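Local coordinates for putative exported protein (Bordetella pertussis, PDB 2DVZ) that binds glutamate as a periplasmic solute receptor, probably for uptake by a tripartite carboxylate transport system, at residues I103-T115 / S281-I295. Numbering follows the deposited sequence.
Sequences IKDFQPVTNFANT and SAPSGNTPEEFAKEI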
loop_
_atom_site.group_PDB
_atom_site.type_symbol
_atom_site.label_atom_id
_atom_site.label_comp_id
_atom_site.label_asym_id
_atom_site.label_seq_id
_atom_site.Cartn_x
_atom_site.Cartn_y
_atom_site.Cartn_z
ATOM N N ILE A 103 1.864 -8.725 -14.284
ATOM C CA ILE A 103 2.234 -10.136 -14.130
ATOM C C ILE A 103 3.323 -10.561 -15.124
ATOM O O ILE A 103 4.311 -11.174 -14.725
ATOM C CB ILE A 103 0.980 -11.061 -14.099
ATOM C CG1 ILE A 103 0.116 -10.706 -12.869
ATOM C CG2 ILE A 103 1.374 -12.589 -14.143
ATOM C CD1 ILE A 103 -1.297 -11.274 -12.866
ATOM N N LYS A 104 3.160 -10.194 -16.395
ATOM C CA LYS A 104 4.108 -10.569 -17.448
ATOM C C LYS A 104 5.391 -9.726 -17.470
ATOM O O LYS A 104 6.385 -10.157 -18.041
ATOM C CB LYS A 104 3.447 -10.525 -18.847
ATOM C CG LYS A 104 2.109 -11.300 -19.028
ATOM C CD LYS A 104 2.209 -12.839 -18.756
ATOM C CE LYS A 104 2.175 -13.675 -20.053
ATOM N NZ LYS A 104 3.054 -14.912 -20.028
ATOM N N ASP A 105 5.397 -8.527 -16.885
ATOM C CA ASP A 105 6.597 -7.681 -16.979
ATOM C C ASP A 105 7.484 -7.679 -15.777
ATOM O O ASP A 105 8.503 -7.010 -15.780
ATOM C CB ASP A 105 6.240 -6.227 -17.310
ATOM C CG ASP A 105 5.581 -6.090 -18.655
ATOM O OD1 ASP A 105 5.755 -7.019 -19.482
ATOM O OD2 ASP A 105 4.888 -5.075 -18.875
ATOM N N PHE A 106 7.088 -8.408 -14.737
ATOM C CA PHE A 106 7.896 -8.475 -13.520
ATOM C C PHE A 106 8.209 -9.889 -13.098
ATOM O O PHE A 106 7.366 -10.751 -13.186
ATOM C CB PHE A 106 7.215 -7.682 -12.380
ATOM C CG PHE A 106 7.098 -6.229 -12.690
ATOM C CD1 PHE A 106 8.230 -5.423 -12.650
ATOM C CD2 PHE A 106 5.880 -5.684 -13.152
ATOM C CE1 PHE A 106 8.139 -4.087 -12.986
ATOM C CE2 PHE A 106 5.793 -4.325 -13.502
ATOM C CZ PHE A 106 6.917 -3.543 -13.403
ATOM N N GLN A 107 9.437 -10.099 -12.645
ATOM C CA GLN A 107 9.803 -11.271 -11.870
ATOM C C GLN A 107 9.615 -10.909 -10.376
ATOM O O GLN A 107 10.317 -10.039 -9.844
ATOM C CB GLN A 107 11.262 -11.739 -12.191
ATOM C CG GLN A 107 11.853 -12.791 -11.228
ATOM C CD GLN A 107 11.059 -14.078 -11.233
ATOM O OE1 GLN A 107 10.894 -14.665 -12.255
ATOM N NE2 GLN A 107 10.519 -14.480 -10.097
ATOM N N PRO A 108 8.669 -11.590 -9.689
ATOM C CA PRO A 108 8.580 -11.418 -8.222
ATOM C C PRO A 108 9.773 -11.970 -7.444
ATOM O O PRO A 108 10.308 -13.016 -7.785
ATOM C CB PRO A 108 7.328 -12.200 -7.839
ATOM C CG PRO A 108 6.558 -12.322 -9.123
ATOM C CD PRO A 108 7.631 -12.490 -10.188
ATOM N N VAL A 109 10.181 -11.250 -6.395
ATOM C CA VAL A 109 11.249 -11.713 -5.551
ATOM C C VAL A 109 10.659 -12.249 -4.230
ATOM O O VAL A 109 10.885 -13.412 -3.869
ATOM C CB VAL A 109 12.278 -10.588 -5.313
ATOM C CG1 VAL A 109 13.325 -11.038 -4.317
ATOM C CG2 VAL A 109 12.921 -10.163 -6.678
ATOM N N THR A 110 9.909 -11.388 -3.536
ATOM C CA THR A 110 9.339 -11.686 -2.221
ATOM C C THR A 110 8.390 -10.586 -1.736
ATOM O O THR A 110 8.565 -9.383 -2.026
ATOM C CB THR A 110 10.436 -11.946 -1.146
ATOM O OG1 THR A 110 9.875 -12.673 -0.043
ATOM C CG2 THR A 110 11.064 -10.640 -0.666
ATOM N N ASN A 111 7.369 -11.029 -1.013
ATOM C CA ASN A 111 6.526 -10.160 -0.227
ATOM C C ASN A 111 7.259 -9.834 1.066
ATOM O O ASN A 111 7.538 -10.719 1.873
ATOM C CB ASN A 111 5.187 -10.864 0.011
ATOM C CG ASN A 111 4.205 -10.055 0.838
ATOM O OD1 ASN A 111 4.525 -9.005 1.401
ATOM N ND2 ASN A 111 2.984 -10.546 0.900
ATOM N N PHE A 112 7.603 -8.554 1.239
ATOM C CA PHE A 112 8.167 -8.048 2.490
ATOM C C PHE A 112 7.183 -8.165 3.645
ATOM O O PHE A 112 7.488 -8.727 4.714
ATOM C CB PHE A 112 8.503 -6.570 2.385
ATOM C CG PHE A 112 9.703 -6.250 1.519
ATOM C CD1 PHE A 112 10.599 -7.255 1.100
ATOM C CD2 PHE A 112 9.959 -4.914 1.158
ATOM C CE1 PHE A 112 11.737 -6.942 0.317
ATOM C CE2 PHE A 112 11.125 -4.582 0.387
ATOM C CZ PHE A 112 11.995 -5.590 -0.038
ATOM N N ALA A 113 5.995 -7.602 3.463
ATOM C CA ALA A 113 5.065 -7.524 4.600
ATOM C C ALA A 113 3.637 -7.441 4.151
ATOM O O ALA A 113 3.288 -6.823 3.117
ATOM C CB ALA A 113 5.393 -6.341 5.493
ATOM N N ASN A 114 2.798 -8.060 4.957
ATOM C CA ASN A 114 1.396 -7.808 4.885
ATOM C C ASN A 114 1.045 -6.589 5.735
ATOM O O ASN A 114 1.579 -6.418 6.814
ATOM C CB ASN A 114 0.661 -9.064 5.296
ATOM C CG ASN A 114 0.809 -10.155 4.275
ATOM O OD1 ASN A 114 0.282 -10.064 3.160
ATOM N ND2 ASN A 114 1.493 -11.214 4.649
ATOM N N THR A 115 0.144 -5.742 5.242
ATOM C CA THR A 115 -0.085 -4.410 5.806
ATOM C C THR A 115 -1.565 -4.049 5.932
ATOM O O THR A 115 -2.373 -4.299 5.008
ATOM C CB THR A 115 0.657 -3.360 4.988
ATOM O OG1 THR A 115 2.039 -3.708 4.949
ATOM C CG2 THR A 115 0.554 -2.012 5.587
ATOM N N SER A 281 2.044 -3.630 10.247
ATOM C CA SER A 281 2.391 -4.668 9.287
ATOM C C SER A 281 2.868 -5.960 9.980
ATOM O O SER A 281 3.062 -6.026 11.190
ATOM C CB SER A 281 3.518 -4.213 8.343
ATOM O OG SER A 281 3.260 -2.990 7.724
ATOM N N ALA A 282 3.078 -6.980 9.173
ATOM C CA ALA A 282 3.591 -8.232 9.637
ATOM C C ALA A 282 4.496 -8.787 8.551
ATOM O O ALA A 282 4.101 -8.819 7.377
ATOM C CB ALA A 282 2.432 -9.202 9.895
ATOM N N PRO A 283 5.700 -9.270 8.942
ATOM C CA PRO A 283 6.654 -9.784 7.921
ATOM C C PRO A 283 6.099 -10.973 7.138
ATOM O O PRO A 283 5.375 -11.791 7.694
ATOM C CB PRO A 283 7.890 -10.213 8.738
ATOM C CG PRO A 283 7.427 -10.219 10.255
ATOM C CD PRO A 283 6.215 -9.338 10.346
ATOM N N SER A 284 6.438 -11.063 5.856
ATOM C CA SER A 284 6.146 -12.248 5.048
ATOM C C SER A 284 7.476 -12.995 4.683
ATOM O O SER A 284 7.834 -13.977 5.331
ATOM C CB SER A 284 5.338 -11.837 3.819
ATOM O OG SER A 284 4.917 -12.955 3.072
ATOM N N GLY A 285 8.225 -12.501 3.690
ATOM C CA GLY A 285 9.460 -13.147 3.278
ATOM C C GLY A 285 9.155 -14.512 2.685
ATOM O O GLY A 285 9.915 -15.464 2.885
ATOM N N ASN A 286 8.031 -14.585 1.962
ATOM C CA ASN A 286 7.588 -15.788 1.261
ATOM C C ASN A 286 8.377 -15.972 -0.048
ATOM O O ASN A 286 9.259 -15.181 -0.368
ATOM C CB ASN A 286 6.079 -15.733 1.016
ATOM C CG ASN A 286 5.667 -14.583 0.088
ATOM O OD1 ASN A 286 6.507 -13.812 -0.343
ATOM N ND2 ASN A 286 4.364 -14.486 -0.240
ATOM N N THR A 287 8.056 -17.008 -0.813
ATOM C CA THR A 287 8.832 -17.336 -2.003
ATOM C C THR A 287 8.333 -16.503 -3.168
ATOM O O THR A 287 7.199 -15.992 -3.104
ATOM C CB THR A 287 8.735 -18.827 -2.358
ATOM O OG1 THR A 287 7.369 -19.154 -2.665
ATOM C CG2 THR A 287 9.214 -19.679 -1.211
ATOM N N PRO A 288 9.168 -16.367 -4.237
ATOM C CA PRO A 288 8.714 -15.720 -5.473
ATOM C C PRO A 288 7.333 -16.216 -5.917
ATOM O O PRO A 288 6.487 -15.397 -6.235
ATOM C CB PRO A 288 9.804 -16.100 -6.482
ATOM C CG PRO A 288 11.023 -16.231 -5.648
ATOM C CD PRO A 288 10.586 -16.779 -4.332
ATOM N N GLU A 289 7.117 -17.534 -5.915
ATOM C CA GLU A 289 5.865 -18.145 -6.356
ATOM C C GLU A 289 4.685 -17.832 -5.435
ATOM O O GLU A 289 3.523 -17.683 -5.888
ATOM C CB GLU A 289 5.985 -19.681 -6.477
ATOM C CG GLU A 289 7.070 -20.171 -7.380
ATOM C CD GLU A 289 8.414 -20.328 -6.672
ATOM O OE1 GLU A 289 8.651 -19.661 -5.635
ATOM O OE2 GLU A 289 9.238 -21.140 -7.147
ATOM N N GLU A 290 4.963 -17.777 -4.143
ATOM C CA GLU A 290 3.904 -17.475 -3.179
ATOM C C GLU A 290 3.454 -16.031 -3.377
ATOM O O GLU A 290 2.237 -15.744 -3.378
ATOM C CB GLU A 290 4.379 -17.774 -1.747
ATOM C CG GLU A 290 4.377 -19.289 -1.398
ATOM C CD GLU A 290 5.180 -19.603 -0.128
ATOM O OE1 GLU A 290 4.964 -20.673 0.489
ATOM O OE2 GLU A 290 6.028 -18.774 0.280
ATOM N N PHE A 291 4.425 -15.139 -3.600
ATOM C CA PHE A 291 4.135 -13.738 -3.906
ATOM C C PHE A 291 3.356 -13.589 -5.230
ATOM O O PHE A 291 2.355 -12.860 -5.288
ATOM C CB PHE A 291 5.429 -12.909 -3.893
ATOM C CG PHE A 291 5.208 -11.403 -3.911
ATOM C CD1 PHE A 291 4.067 -10.821 -3.296
ATOM C CD2 PHE A 291 6.176 -10.557 -4.489
ATOM C CE1 PHE A 291 3.870 -9.446 -3.294
ATOM C CE2 PHE A 291 5.999 -9.168 -4.490
ATOM C CZ PHE A 291 4.825 -8.605 -3.884
ATOM N N ALA A 292 3.786 -14.304 -6.275
ATOM C CA ALA A 292 3.092 -14.257 -7.587
ATOM C C ALA A 292 1.629 -14.662 -7.436
ATOM O O ALA A 292 0.744 -14.134 -8.123
ATOM C CB ALA A 292 3.799 -15.155 -8.628
ATOM N N LYS A 293 1.387 -15.612 -6.534
ATOM C CA LYS A 293 0.034 -16.091 -6.254
ATOM C C LYS A 293 -0.808 -14.989 -5.541
ATOM O O LYS A 293 -1.970 -14.776 -5.866
ATOM C CB LYS A 293 0.077 -17.406 -5.472
ATOM C CG LYS A 293 -1.325 -17.860 -5.039
ATOM C CD LYS A 293 -1.393 -19.217 -4.352
ATOM C CE LYS A 293 -2.877 -19.569 -4.084
ATOM N NZ LYS A 293 -3.029 -20.837 -3.253
ATOM N N GLU A 294 -0.196 -14.287 -4.602
ATOM C CA GLU A 294 -0.780 -13.119 -3.952
ATOM C C GLU A 294 -1.075 -12.015 -4.946
ATOM O O GLU A 294 -2.171 -11.452 -4.930
ATOM C CB GLU A 294 0.150 -12.605 -2.833
ATOM C CG GLU A 294 0.232 -13.613 -1.662
ATOM C CD GLU A 294 1.305 -13.318 -0.658
ATOM O OE1 GLU A 294 2.358 -12.711 -0.978
ATOM O OE2 GLU A 294 1.081 -13.728 0.493
ATOM N N ILE A 295 -0.115 -11.755 -5.841
ATOM C CA ILE A 295 -0.270 -10.745 -6.872
ATOM C C ILE A 295 -1.468 -11.018 -7.738
ATOM O O ILE A 295 -2.264 -10.095 -7.989
ATOM C CB ILE A 295 1.024 -10.562 -7.750
ATOM C CG1 ILE A 295 2.107 -9.844 -6.931
ATOM C CG2 ILE A 295 0.684 -9.808 -9.062
ATOM C CD1 ILE A 295 3.507 -10.027 -7.439
HETATM O O HOH W 1 2.470 -13.348 2.855
HETATM O O HOH W 2 -0.625 -12.103 1.665
#
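Asn114 and Ala282 exchange two backbone hydrogen bonds, N to O in each direction, where strand 281-283 runs antiparallel to the end of strand 106-115. Beyond this pair, Ser284 N reaches Phe112 O at 2.8 Å, and Gly285 N meets Asn111 O at 2.6 Å, so two successive N-H groups of the turn fill consecutive carbonyls of the strand, after regular pairing has ended. At the other end, the hydroxyls of Thr115 OG1 and Ser281 OG lie 3.1 Å apart and hydrogen bond; Ser281 OG is also held by Gln279.

Asn286, with chi1 at 64°, has its CG between the backbone N and the carbonyl carbon, turning OD1 inward to accept Asn111 N at 3.0 Å, while ND2 donates to Glu294 OE1 from above the carboxylate plane. The Asn286 carbonyl receives the hydroxyl proton of Thr110 (OG1 to O, 2.6 Å). The other carboxylate oxygen, Glu294 OE2, accepts from two waters: one also reaches Asn114 ND2 and Ser284 OG, the second donates to Asn114 OD1. Both polar ends of the Asn114 amide are thus bridged by water to one carboxylate.

Thr287 OG1 caps the helix by accepting Glu290 N, and Thr287 N in turn donates to Glu290 OE2 at 2.9 Å, completing a capping box. One turn on, Phe291 sets one ring face against Asn111 N, which lies 3.6 Å above the plane, toward the rim, with Ile295 CD1 centred over the opposite face. Pro108 packs its CB near Phe291 CD2 and its CG against Ala292 CB, 4.0 Å away.

On strand 241-248, Leu245 faces both Val109 and Thr110, and Tyr243, a glutamate-binding residue, both Phe112 and Ala113: two classic beta bulges. An edge strand leading through a turn into a capped helix here builds part of an alpha/beta lobe of the periplasmic binding protein fold.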